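Local coordinates for kinesin-like protein (PDB 5X3E) that probably works as a kinesin-6 motor that couples ATP hydrolysis to movement along microtubules, captured here in the nucleotide-free state, at residues A[95-100]-A[200-205]; A[116-121]-A[127-132]; A[144-149]-A[269-274]; A[220-225]-A[257-262]. All coordinates share one frame; numbering follows the deposited sequence.

Interaction 1 of 4, residues A[95-100]-A[200-205]; sequences TVFERT and YCEAIK. With SO4 (sulfate ion), chain Q.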
loop_
_atom_site.group_PDB
_atom_site.type_symbol
_atom_site.label_atom_id
_atom_site.label_comp_id
_atom_site.label_asym_id
_atom_site.label_seq_id
_atom_site.Cartn_x
_atom_site.Cartn_y
_atom_site.Cartn_z
ATOM N N THR A 95 -6.588 -14.101 9.362
ATOM C CA THR A 95 -7.838 -14.104 8.607
ATOM C C THR A 95 -7.967 -12.851 7.754
ATOM O O THR A 95 -8.357 -12.927 6.582
ATOM C CB THR A 95 -9.033 -14.241 9.553
ATOM O OG1 THR A 95 -8.971 -15.505 10.226
ATOM C CG2 THR A 95 -10.337 -14.148 8.782
ATOM N N VAL A 96 -7.642 -11.689 8.327
ATOM C CA VAL A 96 -7.646 -10.448 7.558
ATOM C C VAL A 96 -6.692 -10.553 6.377
ATOM O O VAL A 96 -7.063 -10.272 5.234
ATOM C CB VAL A 96 -7.290 -9.253 8.458
ATOM C CG1 VAL A 96 -7.069 -8.001 7.611
ATOM C CG2 VAL A 96 -8.387 -9.015 9.465
ATOM N N PHE A 97 -5.458 -10.994 6.635
ATOM C CA PHE A 97 -4.431 -11.020 5.596
ATOM C C PHE A 97 -4.860 -11.860 4.394
ATOM O O PHE A 97 -4.704 -11.434 3.243
ATOM C CB PHE A 97 -3.121 -11.546 6.181
ATOM C CG PHE A 97 -2.091 -11.876 5.148
ATOM C CD1 PHE A 97 -1.487 -10.871 4.410
ATOM C CD2 PHE A 97 -1.728 -13.192 4.909
ATOM C CE1 PHE A 97 -0.534 -11.171 3.451
ATOM C CE2 PHE A 97 -0.778 -13.499 3.956
ATOM C CZ PHE A 97 -0.178 -12.489 3.227
ATOM N N GLU A 98 -5.393 -13.060 4.634
ATOM C CA GLU A 98 -5.801 -13.908 3.515
ATOM C C GLU A 98 -6.957 -13.291 2.733
ATOM O O GLU A 98 -7.001 -13.384 1.503
ATOM C CB GLU A 98 -6.181 -15.302 4.009
ATOM C CG GLU A 98 -5.060 -16.037 4.717
ATOM C CD GLU A 98 -5.401 -17.491 4.960
ATOM O OE1 GLU A 98 -6.254 -18.026 4.218
ATOM O OE2 GLU A 98 -4.822 -18.093 5.890
ATOM N N ARG A 99 -7.911 -12.679 3.432
ATOM C CA ARG A 99 -9.089 -12.106 2.792
ATOM C C ARG A 99 -8.805 -10.754 2.142
ATOM O O ARG A 99 -9.566 -10.319 1.270
ATOM C CB ARG A 99 -10.210 -11.999 3.835
ATOM C CG ARG A 99 -11.558 -11.531 3.315
ATOM C CD ARG A 99 -11.955 -12.257 2.055
ATOM N NE ARG A 99 -13.197 -11.731 1.499
ATOM C CZ ARG A 99 -13.278 -10.626 0.766
ATOM N NH1 ARG A 99 -12.186 -9.917 0.504
ATOM N NH2 ARG A 99 -14.451 -10.225 0.295
ATOM N N THR A 100 -7.706 -10.107 2.519
ATOM C CA THR A 100 -7.386 -8.750 2.111
ATOM C C THR A 100 -6.211 -8.659 1.143
ATOM O O THR A 100 -6.205 -7.772 0.285
ATOM C CB THR A 100 -7.112 -7.903 3.368
ATOM O OG1 THR A 100 -8.357 -7.544 3.979
ATOM C CG2 THR A 100 -6.362 -6.669 3.076
ATOM N N TYR A 200 7.744 -13.055 13.937
ATOM C CA TYR A 200 6.916 -14.026 13.240
ATOM C C TYR A 200 7.092 -13.875 11.734
ATOM O O TYR A 200 7.227 -12.761 11.219
ATOM C CB TYR A 200 5.446 -13.853 13.625
ATOM C CG TYR A 200 4.514 -14.722 12.812
ATOM C CD1 TYR A 200 4.275 -16.041 13.174
ATOM C CD2 TYR A 200 3.869 -14.221 11.686
ATOM C CE1 TYR A 200 3.429 -16.838 12.433
ATOM C CE2 TYR A 200 3.019 -15.015 10.939
ATOM C CZ TYR A 200 2.802 -16.322 11.320
ATOM O OH TYR A 200 1.957 -17.124 10.590
ATOM N N CYS A 201 7.079 -15.006 11.027
ATOM C CA CYS A 201 7.236 -15.044 9.577
ATOM C C CYS A 201 6.130 -15.894 8.969
ATOM O O CYS A 201 5.916 -17.034 9.394
ATOM C CB CYS A 201 8.608 -15.609 9.184
ATOM S SG CYS A 201 10.007 -14.774 9.962
ATOM N N GLU A 202 5.433 -15.348 7.979
ATOM C CA GLU A 202 4.426 -16.127 7.272
ATOM C C GLU A 202 5.095 -17.193 6.415
ATOM O O GLU A 202 6.056 -16.912 5.692
ATOM C CB GLU A 202 3.557 -15.225 6.397
ATOM C CG GLU A 202 2.305 -14.722 7.081
ATOM C CD GLU A 202 1.244 -15.790 7.216
ATOM O OE1 GLU A 202 1.392 -16.856 6.584
ATOM O OE2 GLU A 202 0.269 -15.568 7.966
ATOM N N ALA A 203 4.589 -18.423 6.499
ATOM C CA ALA A 203 5.124 -19.534 5.731
ATOM C C ALA A 203 4.365 -19.780 4.433
ATOM O O ALA A 203 4.842 -20.556 3.597
ATOM C CB ALA A 203 5.120 -20.814 6.574
ATOM N N ILE A 204 3.205 -19.141 4.253
ATOM C CA ILE A 204 2.377 -19.336 3.066
ATOM C C ILE A 204 3.200 -19.119 1.803
ATOM O O ILE A 204 3.935 -18.131 1.682
ATOM C CB ILE A 204 1.168 -18.383 3.103
ATOM C CG1 ILE A 204 0.174 -18.795 4.188
ATOM C CG2 ILE A 204 0.468 -18.349 1.756
ATOM C CD1 ILE A 204 -1.057 -17.901 4.250
ATOM N N LYS A 205 3.083 -20.050 0.857
ATOM C CA LYS A 205 3.663 -19.911 -0.475
ATOM C C LYS A 205 2.539 -19.991 -1.495
ATOM O O LYS A 205 1.835 -21.004 -1.570
ATOM C CB LYS A 205 4.722 -20.980 -0.755
ATOM C CG LYS A 205 5.825 -21.046 0.289
ATOM C CD LYS A 205 7.165 -21.408 -0.337
ATOM C CE LYS A 205 8.302 -21.219 0.661
ATOM N NZ LYS A 205 9.630 -21.100 -0.005
HETATM S S SO4 Q . -15.414 -14.600 2.609
HETATM O O1 SO4 Q . -14.458 -14.077 3.584
HETATM O O2 SO4 Q . -16.361 -15.485 3.284
HETATM O O3 SO4 Q . -16.135 -13.496 1.975
HETATM O O4 SO4 Q . -14.698 -15.360 1.588
#
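Helix 93-109 of the kinesin motor domain meets the loop that leads into strand 213-225 through two of its side chains, Phe-97 and Glu-98, which face Glu-202 and Ile-204. Ile-204 sends its CD1 to the edge of the Phe-97 ring, close to the ring plane; Phe-97 CE2 lies 4.4 Å from Ile-204 CD1. The same methyl lies 4.1 Å from Glu-98 OE2, so one methyl borders both the buried ring and the acid end of the exposed Glu-98. Glu-202 OE2 approaches Phe-97 CD2 obliquely at 4.4 Å, but the carboxylate is claimed by a salt bridge to Arg-144, while Tyr-200 OH gives Glu-202 OE2 a weak bond of 3.5 Å. In the fold this is a joint of three parts: with CG swung anti to the backbone N (chi1 168°), the Phe-97 ring also packs on Thr-145 and Val-148 of helix 141-152, a buried site that suits an aromatic. On another flank of the helix, Arg-99 pairs with Glu-37, and a sulfate, probably from the crystallisation liquor, lies at the guanidinium edge in its plane. Arg-99 NE reaches sulfate O3 weakly at 3.5 Å, though almost straight (176°). A leucine in place of Arg-99 would probably strand Glu-37 without its charged mate and lose the sulfate contact.

Interaction 2 of 4, residues A[116-121]-A[127-132]; sequences LFTYGV and TYTMTG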
loop_
_atom_site.group_PDB
_atom_site.type_symbol
_atom_site.label_atom_id
_atom_site.label_comp_id
_atom_site.label_asym_id
_atom_site.label_seq_id
_atom_site.Cartn_x
_atom_site.Cartn_y
_atom_site.Cartn_z
ATOM N N LEU A 116 -3.938 -1.010 -1.795
ATOM C CA LEU A 116 -4.647 -1.308 -0.555
ATOM C C LEU A 116 -4.537 -0.126 0.397
ATOM O O LEU A 116 -3.426 0.316 0.714
ATOM C CB LEU A 116 -4.099 -2.578 0.097
ATOM C CG LEU A 116 -4.907 -3.275 1.198
ATOM C CD1 LEU A 116 -4.423 -4.684 1.254
ATOM C CD2 LEU A 116 -4.749 -2.629 2.570
ATOM N N PHE A 117 -5.684 0.384 0.844
ATOM C CA PHE A 117 -5.767 1.448 1.834
ATOM C C PHE A 117 -6.245 0.892 3.170
ATOM O O PHE A 117 -7.073 -0.021 3.218
ATOM C CB PHE A 117 -6.753 2.544 1.421
ATOM C CG PHE A 117 -6.402 3.258 0.156
ATOM C CD1 PHE A 117 -5.475 4.290 0.160
ATOM C CD2 PHE A 117 -7.045 2.940 -1.025
ATOM C CE1 PHE A 117 -5.168 4.970 -1.005
ATOM C CE2 PHE A 117 -6.747 3.614 -2.187
ATOM C CZ PHE A 117 -5.806 4.633 -2.180
ATOM N N THR A 118 -5.738 1.468 4.257
ATOM C CA THR A 118 -6.375 1.359 5.565
ATOM C C THR A 118 -6.887 2.741 5.954
ATOM O O THR A 118 -6.129 3.716 5.935
ATOM C CB THR A 118 -5.419 0.811 6.636
ATOM O OG1 THR A 118 -4.228 1.603 6.698
ATOM C CG2 THR A 118 -5.050 -0.633 6.339
ATOM N N TYR A 119 -8.175 2.821 6.272
ATOM C CA TYR A 119 -8.863 4.074 6.548
ATOM C C TYR A 119 -9.495 4.026 7.935
ATOM O O TYR A 119 -9.846 2.952 8.429
ATOM C CB TYR A 119 -9.939 4.335 5.484
ATOM C CG TYR A 119 -10.670 5.647 5.628
ATOM C CD1 TYR A 119 -10.227 6.783 4.969
ATOM C CD2 TYR A 119 -11.812 5.746 6.413
ATOM C CE1 TYR A 119 -10.890 7.986 5.096
ATOM C CE2 TYR A 119 -12.480 6.946 6.548
ATOM C CZ TYR A 119 -12.014 8.063 5.885
ATOM O OH TYR A 119 -12.675 9.263 6.006
ATOM N N GLY A 120 -9.623 5.182 8.568
ATOM C CA GLY A 120 -10.340 5.256 9.827
ATOM C C GLY A 120 -9.797 6.349 10.727
ATOM O O GLY A 120 -8.934 7.134 10.346
ATOM N N VAL A 121 -10.375 6.411 11.927
ATOM C CA VAL A 121 -9.974 7.352 12.968
ATOM C C VAL A 121 -8.682 6.860 13.617
ATOM O O VAL A 121 -8.258 5.722 13.387
ATOM C CB VAL A 121 -11.095 7.517 14.012
ATOM C CG1 VAL A 121 -10.921 8.793 14.813
ATOM C CG2 VAL A 121 -12.444 7.512 13.335
ATOM N N THR A 127 -3.346 1.168 12.102
ATOM C CA THR A 127 -1.935 0.776 12.142
ATOM C C THR A 127 -1.786 -0.680 12.583
ATOM O O THR A 127 -0.914 -1.404 12.079
ATOM C CB THR A 127 -1.154 1.703 13.086
ATOM O OG1 THR A 127 -1.133 3.031 12.531
ATOM C CG2 THR A 127 0.282 1.212 13.289
ATOM N N TYR A 128 -2.635 -1.146 13.502
ATOM C CA TYR A 128 -2.603 -2.558 13.897
ATOM C C TYR A 128 -2.891 -3.459 12.703
ATOM O O TYR A 128 -2.219 -4.476 12.507
ATOM C CB TYR A 128 -3.596 -2.821 15.023
ATOM C CG TYR A 128 -3.742 -4.286 15.394
ATOM C CD1 TYR A 128 -2.769 -4.941 16.143
ATOM C CD2 TYR A 128 -4.862 -5.008 15.000
ATOM C CE1 TYR A 128 -2.913 -6.275 16.478
ATOM C CE2 TYR A 128 -5.007 -6.332 15.328
ATOM C CZ TYR A 128 -4.034 -6.960 16.067
ATOM O OH TYR A 128 -4.192 -8.285 16.392
ATOM N N THR A 129 -3.890 -3.097 11.895
ATOM C CA THR A 129 -4.210 -3.873 10.703
ATOM C C THR A 129 -3.041 -3.890 9.725
ATOM O O THR A 129 -2.698 -4.945 9.175
ATOM C CB THR A 129 -5.453 -3.296 10.037
ATOM O OG1 THR A 129 -6.575 -3.442 10.920
ATOM C CG2 THR A 129 -5.735 -3.986 8.715
ATOM N N MET A 130 -2.398 -2.739 9.519
ATOM C CA MET A 130 -1.374 -2.615 8.486
ATOM C C MET A 130 -0.048 -3.221 8.928
ATOM O O MET A 130 0.568 -3.996 8.186
ATOM C CB MET A 130 -1.180 -1.147 8.104
ATOM C CG MET A 130 -0.130 -0.946 7.023
ATOM S SD MET A 130 -0.669 -1.536 5.409
ATOM C CE MET A 130 -1.706 -0.165 4.891
ATOM N N THR A 131 0.407 -2.879 10.132
ATOM C CA THR A 131 1.716 -3.309 10.615
ATOM C C THR A 131 1.633 -4.137 11.887
ATOM O O THR A 131 2.139 -5.264 11.920
ATOM C CB THR A 131 2.592 -2.068 10.846
ATOM O OG1 THR A 131 2.697 -1.329 9.625
ATOM C CG2 THR A 131 3.979 -2.465 11.316
ATOM N N GLY A 132 1.023 -3.601 12.943
ATOM C CA GLY A 132 0.892 -4.342 14.184
ATOM C C GLY A 132 2.223 -4.479 14.905
ATOM O O GLY A 132 3.135 -3.651 14.759
#
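No ring enters the contact in which Thr-118 faces Met-130 and Thr-129; the flat groups of strand 114-119 lie off to other sides. Phe-117 leaves the strand away from helix 126-130 and packs against Val-332 and Ile-405 of the neighbouring strands, and Tyr-119 meets Phe-427 edge-to-face. Thr-118, between them in sequence, points at the helix. Met-130 starts with CG anti to its backbone N (chi1 -180°), then bends at both chi2 (71°) and chi3 (80°), which folds the thioether round and delivers CE to Thr-118, 3.6 Å from OG1 and 3.7 Å from CG2. A long unbranched side chain can make such a hook. Thr-129 adds only a methyl: its CG2 lies 4.2 Å from Thr-118 CG2, the two chains passing in opposite directions, while its OG1 bonds Gly-125 O and Arg-41. The loop between strand and helix has the Walker A pattern, GxxxxGKT, consistent with the P-loop of kinesins, and begins at Gly-120, whose positive phi suits a residue without a side chain. Because no hydrogen bond spans the two segments, strand and helix meet here by van der Waals packing alone, chiefly the Met-130 methyl against Thr-118, while the threonine hydroxyls look to other partners, Thr-118 OG1 to Asp-333 by a weak bond.

Interaction 3 of 4, residues A[144-149]-A[269-274]; sequences RTLDVI and EALEVF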
loop_
_atom_site.group_PDB
_atom_site.type_symbol
_atom_site.label_atom_id
_atom_site.label_comp_id
_atom_site.label_asym_id
_atom_site.label_seq_id
_atom_site.Cartn_x
_atom_site.Cartn_y
_atom_site.Cartn_z
ATOM N N ARG A 144 3.419 -9.653 6.508
ATOM C CA ARG A 144 2.937 -10.909 5.940
ATOM C C ARG A 144 2.974 -10.870 4.420
ATOM O O ARG A 144 3.329 -11.865 3.775
ATOM C CB ARG A 144 1.522 -11.211 6.433
ATOM C CG ARG A 144 1.411 -11.418 7.935
ATOM C CD ARG A 144 -0.024 -11.703 8.342
ATOM N NE ARG A 144 -0.182 -11.688 9.792
ATOM C CZ ARG A 144 -0.129 -12.773 10.557
ATOM N NH1 ARG A 144 0.066 -13.963 10.004
ATOM N NH2 ARG A 144 -0.276 -12.669 11.871
ATOM N N THR A 145 2.580 -9.739 3.829
ATOM C CA THR A 145 2.668 -9.589 2.382
ATOM C C THR A 145 4.109 -9.730 1.905
ATOM O O THR A 145 4.387 -10.445 0.935
ATOM C CB THR A 145 2.082 -8.245 1.949
ATOM O OG1 THR A 145 0.676 -8.224 2.219
ATOM C CG2 THR A 145 2.299 -8.045 0.463
ATOM N N LEU A 146 5.045 -9.051 2.575
ATOM C CA LEU A 146 6.452 -9.198 2.216
ATOM C C LEU A 146 6.907 -10.645 2.346
ATOM O O LEU A 146 7.636 -11.153 1.483
ATOM C CB LEU A 146 7.324 -8.295 3.087
ATOM C CG LEU A 146 7.212 -6.785 2.887
ATOM C CD1 LEU A 146 7.922 -6.053 4.029
ATOM C CD2 LEU A 146 7.782 -6.387 1.523
ATOM N N ASP A 147 6.504 -11.316 3.428
ATOM C CA ASP A 147 6.837 -12.728 3.609
ATOM C C ASP A 147 6.339 -13.564 2.439
ATOM O O ASP A 147 7.106 -14.302 1.812
ATOM C CB ASP A 147 6.232 -13.247 4.916
ATOM C CG ASP A 147 7.003 -12.805 6.140
ATOM O OD1 ASP A 147 8.234 -12.615 6.038
ATOM O OD2 ASP A 147 6.372 -12.658 7.209
ATOM N N VAL A 148 5.047 -13.453 2.130
ATOM C CA VAL A 148 4.437 -14.308 1.120
ATOM C C VAL A 148 5.011 -14.022 -0.263
ATOM O O VAL A 148 5.225 -14.947 -1.058
ATOM C CB VAL A 148 2.909 -14.144 1.161
ATOM C CG1 VAL A 148 2.271 -14.821 -0.025
ATOM C CG2 VAL A 148 2.372 -14.724 2.461
ATOM N N ILE A 149 5.247 -12.743 -0.584
ATOM C CA ILE A 149 5.874 -12.398 -1.860
ATOM C C ILE A 149 7.205 -13.123 -2.006
ATOM O O ILE A 149 7.441 -13.837 -2.988
ATOM C CB ILE A 149 6.046 -10.871 -1.997
ATOM C CG1 ILE A 149 4.702 -10.195 -2.276
ATOM C CG2 ILE A 149 7.040 -10.524 -3.108
ATOM C CD1 ILE A 149 4.744 -8.694 -2.092
ATOM N N GLU A 269 15.088 -8.037 4.827
ATOM C CA GLU A 269 15.736 -6.810 4.379
ATOM C C GLU A 269 14.708 -5.731 4.057
ATOM O O GLU A 269 14.928 -4.548 4.343
ATOM C CB GLU A 269 16.634 -7.104 3.176
ATOM C CG GLU A 269 17.398 -5.908 2.655
ATOM C CD GLU A 269 18.557 -6.304 1.761
ATOM O OE1 GLU A 269 19.677 -5.792 1.978
ATOM O OE2 GLU A 269 18.349 -7.132 0.849
ATOM N N ALA A 270 13.573 -6.125 3.470
ATOM C CA ALA A 270 12.526 -5.162 3.140
ATOM C C ALA A 270 11.967 -4.512 4.396
ATOM O O ALA A 270 11.675 -3.310 4.408
ATOM C CB ALA A 270 11.409 -5.848 2.351
ATOM N N LEU A 271 11.803 -5.297 5.459
ATOM C CA LEU A 271 11.322 -4.750 6.720
ATOM C C LEU A 271 12.341 -3.818 7.357
ATOM O O LEU A 271 11.952 -2.856 8.028
ATOM C CB LEU A 271 10.972 -5.883 7.679
ATOM C CG LEU A 271 9.610 -6.520 7.425
ATOM C CD1 LEU A 271 9.458 -7.803 8.228
ATOM C CD2 LEU A 271 8.512 -5.530 7.777
ATOM N N GLU A 272 13.640 -4.099 7.196
ATOM C CA GLU A 272 14.657 -3.169 7.682
ATOM C C GLU A 272 14.545 -1.825 6.981
ATOM O O GLU A 272 14.700 -0.770 7.606
ATOM C CB GLU A 272 16.059 -3.749 7.490
ATOM C CG GLU A 272 16.398 -4.922 8.404
ATOM C CD GLU A 272 17.813 -5.445 8.191
ATOM O OE1 GLU A 272 18.564 -4.843 7.392
ATOM O OE2 GLU A 272 18.174 -6.459 8.828
ATOM N N VAL A 273 14.257 -1.846 5.681
ATOM C CA VAL A 273 14.064 -0.607 4.942
ATOM C C VAL A 273 12.793 0.090 5.407
ATOM O O VAL A 273 12.779 1.312 5.607
ATOM C CB VAL A 273 14.052 -0.892 3.428
ATOM C CG1 VAL A 273 13.637 0.338 2.649
ATOM C CG2 VAL A 273 15.427 -1.338 2.977
ATOM N N PHE A 274 11.713 -0.672 5.604
ATOM C CA PHE A 274 10.469 -0.081 6.089
ATOM C C PHE A 274 10.674 0.617 7.429
ATOM O O PHE A 274 10.160 1.719 7.647
ATOM C CB PHE A 274 9.380 -1.149 6.192
ATOM C CG PHE A 274 8.121 -0.667 6.859
ATOM C CD1 PHE A 274 7.160 0.020 6.136
ATOM C CD2 PHE A 274 7.894 -0.908 8.204
ATOM C CE1 PHE A 274 5.998 0.462 6.744
ATOM C CE2 PHE A 274 6.735 -0.468 8.815
ATOM C CZ PHE A 274 5.787 0.217 8.085
#
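Leu-146 of helix 141-152 aims its side chain at Ala-270 and Leu-271 of helix 267-281. Its CB sets out toward the other helix without yet touching it, and CG, placed anti to the carbonyl carbon (chi1 -69°), carries the fork forward. At the tip the two methyls divide the work. CD2 meets Ala-270 CB at 3.8 Å. CD1 touches the same CB at 3.9 Å, and also reaches Leu-271, whose CG and CD2 each lie 3.8 Å from Leu-146 CD1. Ala-270 CB therefore faces both prongs of the fork, and the small residue lets the helices come near, with the CA atoms of Leu-146 and Ala-270 7.4 Å apart. Leu-271 starts off to one side and turns its branched end back across Leu-146; it packs on Leu-142 and Pro-143 of helix 141-152 as well. Two helices of the kinesin motor domain thus pack together, Ala-270 also resting on Val-264 of strand 262-264 in the central sheet. Asp-147 OD1 takes a salt bridge from Arg-199 and a hydrogen bond from Ser-267, at the start of helix 267-281. Across the six-residue segments themselves there are only hydrocarbon contacts, so the join is made by fit and burial of hydrocarbon, with the polar bonds of Asp-147 beside it.

Interaction 4 of 4, residues A[220-225]-A[257-262]; sequences TYVEIY and DGAKDV. With SO4 (sulfate ion), chain R; SO4 (sulfate ion), chain C; SO4 (sulfate ion), chain U.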
loop_
_atom_site.group_PDB
_atom_site.type_symbol
_atom_site.label_atom_id
_atom_site.label_comp_id
_atom_site.label_asym_id
_atom_site.label_seq_id
_atom_site.Cartn_x
_atom_site.Cartn_y
_atom_site.Cartn_z
ATOM N N THR A 220 9.768 1.319 -2.555
ATOM C CA THR A 220 9.806 2.745 -2.282
ATOM C C THR A 220 8.887 3.015 -1.102
ATOM O O THR A 220 7.838 2.376 -0.962
ATOM C CB THR A 220 9.374 3.591 -3.498
ATOM O OG1 THR A 220 8.049 3.229 -3.905
ATOM C CG2 THR A 220 10.317 3.364 -4.657
ATOM N N TYR A 221 9.308 3.921 -0.226
ATOM C CA TYR A 221 8.497 4.322 0.915
ATOM C C TYR A 221 8.349 5.833 0.875
ATOM O O TYR A 221 9.343 6.561 0.976
ATOM C CB TYR A 221 9.111 3.865 2.239
ATOM C CG TYR A 221 8.126 3.869 3.391
ATOM C CD1 TYR A 221 6.777 4.133 3.176
ATOM C CD2 TYR A 221 8.545 3.603 4.693
ATOM C CE1 TYR A 221 5.867 4.136 4.224
ATOM C CE2 TYR A 221 7.640 3.600 5.750
ATOM C CZ TYR A 221 6.302 3.867 5.510
ATOM O OH TYR A 221 5.398 3.867 6.551
ATOM N N VAL A 222 7.115 6.297 0.725
ATOM C CA VAL A 222 6.821 7.694 0.442
ATOM C C VAL A 222 5.743 8.187 1.398
ATOM O O VAL A 222 4.838 7.433 1.774
ATOM C CB VAL A 222 6.390 7.871 -1.031
ATOM C CG1 VAL A 222 5.934 9.240 -1.260
ATOM C CG2 VAL A 222 7.578 7.644 -1.945
ATOM N N GLU A 223 5.850 9.448 1.812
ATOM C CA GLU A 223 4.891 10.058 2.721
ATOM C C GLU A 223 4.264 11.274 2.057
ATOM O O GLU A 223 4.971 12.102 1.475
ATOM C CB GLU A 223 5.564 10.464 4.037
ATOM C CG GLU A 223 4.644 11.137 5.037
ATOM C CD GLU A 223 5.397 11.679 6.234
ATOM O OE1 GLU A 223 6.504 12.225 6.034
ATOM O OE2 GLU A 223 4.890 11.555 7.371
ATOM N N ILE A 224 2.945 11.396 2.160
ATOM C CA ILE A 224 2.230 12.578 1.693
ATOM C C ILE A 224 1.723 13.307 2.931
ATOM O O ILE A 224 0.820 12.822 3.624
ATOM C CB ILE A 224 1.086 12.216 0.741
ATOM C CG1 ILE A 224 1.647 11.620 -0.546
ATOM C CG2 ILE A 224 0.242 13.443 0.436
ATOM C CD1 ILE A 224 0.594 11.030 -1.447
ATOM N N TYR A 225 2.325 14.457 3.229
ATOM C CA TYR A 225 2.007 15.216 4.434
ATOM C C TYR A 225 1.821 16.681 4.067
ATOM O O TYR A 225 2.741 17.302 3.526
ATOM C CB TYR A 225 3.116 15.052 5.475
ATOM C CG TYR A 225 2.968 15.948 6.672
ATOM C CD1 TYR A 225 1.923 15.770 7.566
ATOM C CD2 TYR A 225 3.874 16.968 6.915
ATOM C CE1 TYR A 225 1.784 16.585 8.667
ATOM C CE2 TYR A 225 3.743 17.789 8.015
ATOM C CZ TYR A 225 2.697 17.594 8.888
ATOM O OH TYR A 225 2.560 18.410 9.989
ATOM N N ASP A 257 9.107 11.546 -8.441
ATOM C CA ASP A 257 10.264 11.853 -9.288
ATOM C C ASP A 257 11.592 11.453 -8.645
ATOM O O ASP A 257 12.309 10.588 -9.159
ATOM C CB ASP A 257 10.243 13.348 -9.639
ATOM C CG ASP A 257 11.317 13.740 -10.639
ATOM O OD1 ASP A 257 12.085 12.864 -11.083
ATOM O OD2 ASP A 257 11.365 14.924 -11.019
ATOM N N GLY A 258 11.946 12.071 -7.530
ATOM C CA GLY A 258 13.215 11.756 -6.902
ATOM C C GLY A 258 13.201 10.687 -5.830
ATOM O O GLY A 258 14.195 10.554 -5.109
ATOM N N ALA A 259 12.121 9.918 -5.705
ATOM C CA ALA A 259 12.070 8.866 -4.697
ATOM C C ALA A 259 13.015 7.725 -5.038
ATOM O O ALA A 259 13.204 7.375 -6.205
ATOM C CB ALA A 259 10.649 8.327 -4.555
ATOM N N LYS A 260 13.596 7.142 -3.994
ATOM C CA LYS A 260 14.622 6.119 -4.108
ATOM C C LYS A 260 13.977 4.737 -4.192
ATOM O O LYS A 260 13.165 4.372 -3.338
ATOM C CB LYS A 260 15.558 6.208 -2.903
ATOM C CG LYS A 260 16.912 5.572 -3.088
ATOM C CD LYS A 260 17.756 5.747 -1.837
ATOM C CE LYS A 260 19.019 4.903 -1.892
ATOM N NZ LYS A 260 19.797 5.027 -0.628
ATOM N N ASP A 261 14.324 3.982 -5.233
ATOM C CA ASP A 261 13.912 2.586 -5.359
ATOM C C ASP A 261 15.005 1.734 -4.725
ATOM O O ASP A 261 16.130 1.671 -5.238
ATOM C CB ASP A 261 13.698 2.199 -6.821
ATOM C CG ASP A 261 12.501 2.884 -7.448
ATOM O OD1 ASP A 261 12.648 4.017 -7.950
ATOM O OD2 ASP A 261 11.414 2.274 -7.458
ATOM N N VAL A 262 14.680 1.087 -3.609
ATOM C CA VAL A 262 15.657 0.367 -2.798
ATOM C C VAL A 262 15.507 -1.126 -3.055
ATOM O O VAL A 262 14.433 -1.700 -2.829
ATOM C CB VAL A 262 15.488 0.685 -1.303
ATOM C CG1 VAL A 262 16.472 -0.125 -0.479
ATOM C CG2 VAL A 262 15.661 2.184 -1.043
HETATM S S SO4 R . 17.347 5.689 -7.158
HETATM O O1 SO4 R . 18.217 4.598 -6.721
HETATM O O2 SO4 R . 15.973 5.203 -7.269
HETATM O O3 SO4 R . 17.408 6.784 -6.192
HETATM O O4 SO4 R . 17.793 6.182 -8.461
HETATM S S SO4 C . 7.539 5.637 -6.723
HETATM O O1 SO4 C . 7.660 4.823 -7.933
HETATM O O2 SO4 C . 6.669 4.965 -5.760
HETATM O O3 SO4 C . 6.955 6.927 -7.059
HETATM O O4 SO4 C . 8.853 5.851 -6.135
HETATM S S SO4 U . 18.449 2.955 2.172
HETATM O O1 SO4 U . 19.333 1.848 2.533
HETATM O O2 SO4 U . 17.116 2.711 2.719
HETATM O O3 SO4 U . 18.979 4.209 2.705
HETATM O O4 SO4 U . 18.369 3.053 0.719
HETATM O O HOH W 1 11.309 5.443 -1.564
#
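The apolar part joins strand 213-225 to the loop before strand 262-264: Val-222 CG2 touches Ala-259 CB at 4.1 Å, the single methyl of the alanine against one branch of the valine. Thr-220 CG2, set beside the backbone N, lies along Asp-261, both side chains pointing the same way, though the Asp-261 carboxylate is paired with Lys-302. No direct hydrogen bond crosses; water 1 bridges instead, 2.8 Å from Tyr-221 N and 2.8 Å from Lys-260 O. Three sulfates, probably from the crystallisation liquor, accept from other donors of the two segments. Asp-261 N points almost straight (178°) at O2 of one, 2.9 Å away; Thr-220 OG1 bonds O2 of a second at 2.9 Å. The extended Lys-260 chain brings NZ 2.8 Å from O4 of a third, and the ammonium also forms a salt bridge with Asp-235. With a methionine here, Asp-235 would probably be left without this cationic mate, and that sulfate would lose this N-H donor. Such a water-bridged approach precedes the antiparallel pairing of strands 213-225 and 262-264 in the kinesin motor domain's central sheet.

From the N terminus, helix 93-109 opens the long loop that interaction 1 closes at 200-205. Within it, interaction 2 closes a short strand-loop-helix turn, where Leu-116 packs on Thr-100 of the helix before. Residues 144-149 then start interaction 3 before interaction 1 has closed, so these two cross, and their segments touch. Interaction 4, strand 213-225 to the loop at 257-262, falls wholly between the two segments of interaction 3, which ends at 269-274. There Phe-274 touches Tyr-221, and Val-273 touches Val-262. Interactions 2 and 4 reach the central sheet, while 1 and 3 join helices 93-109, 141-152 and 267-281 and the loop at 200-205 beside it; interactions 1 and 4 lie on opposite sides of the chain's centre.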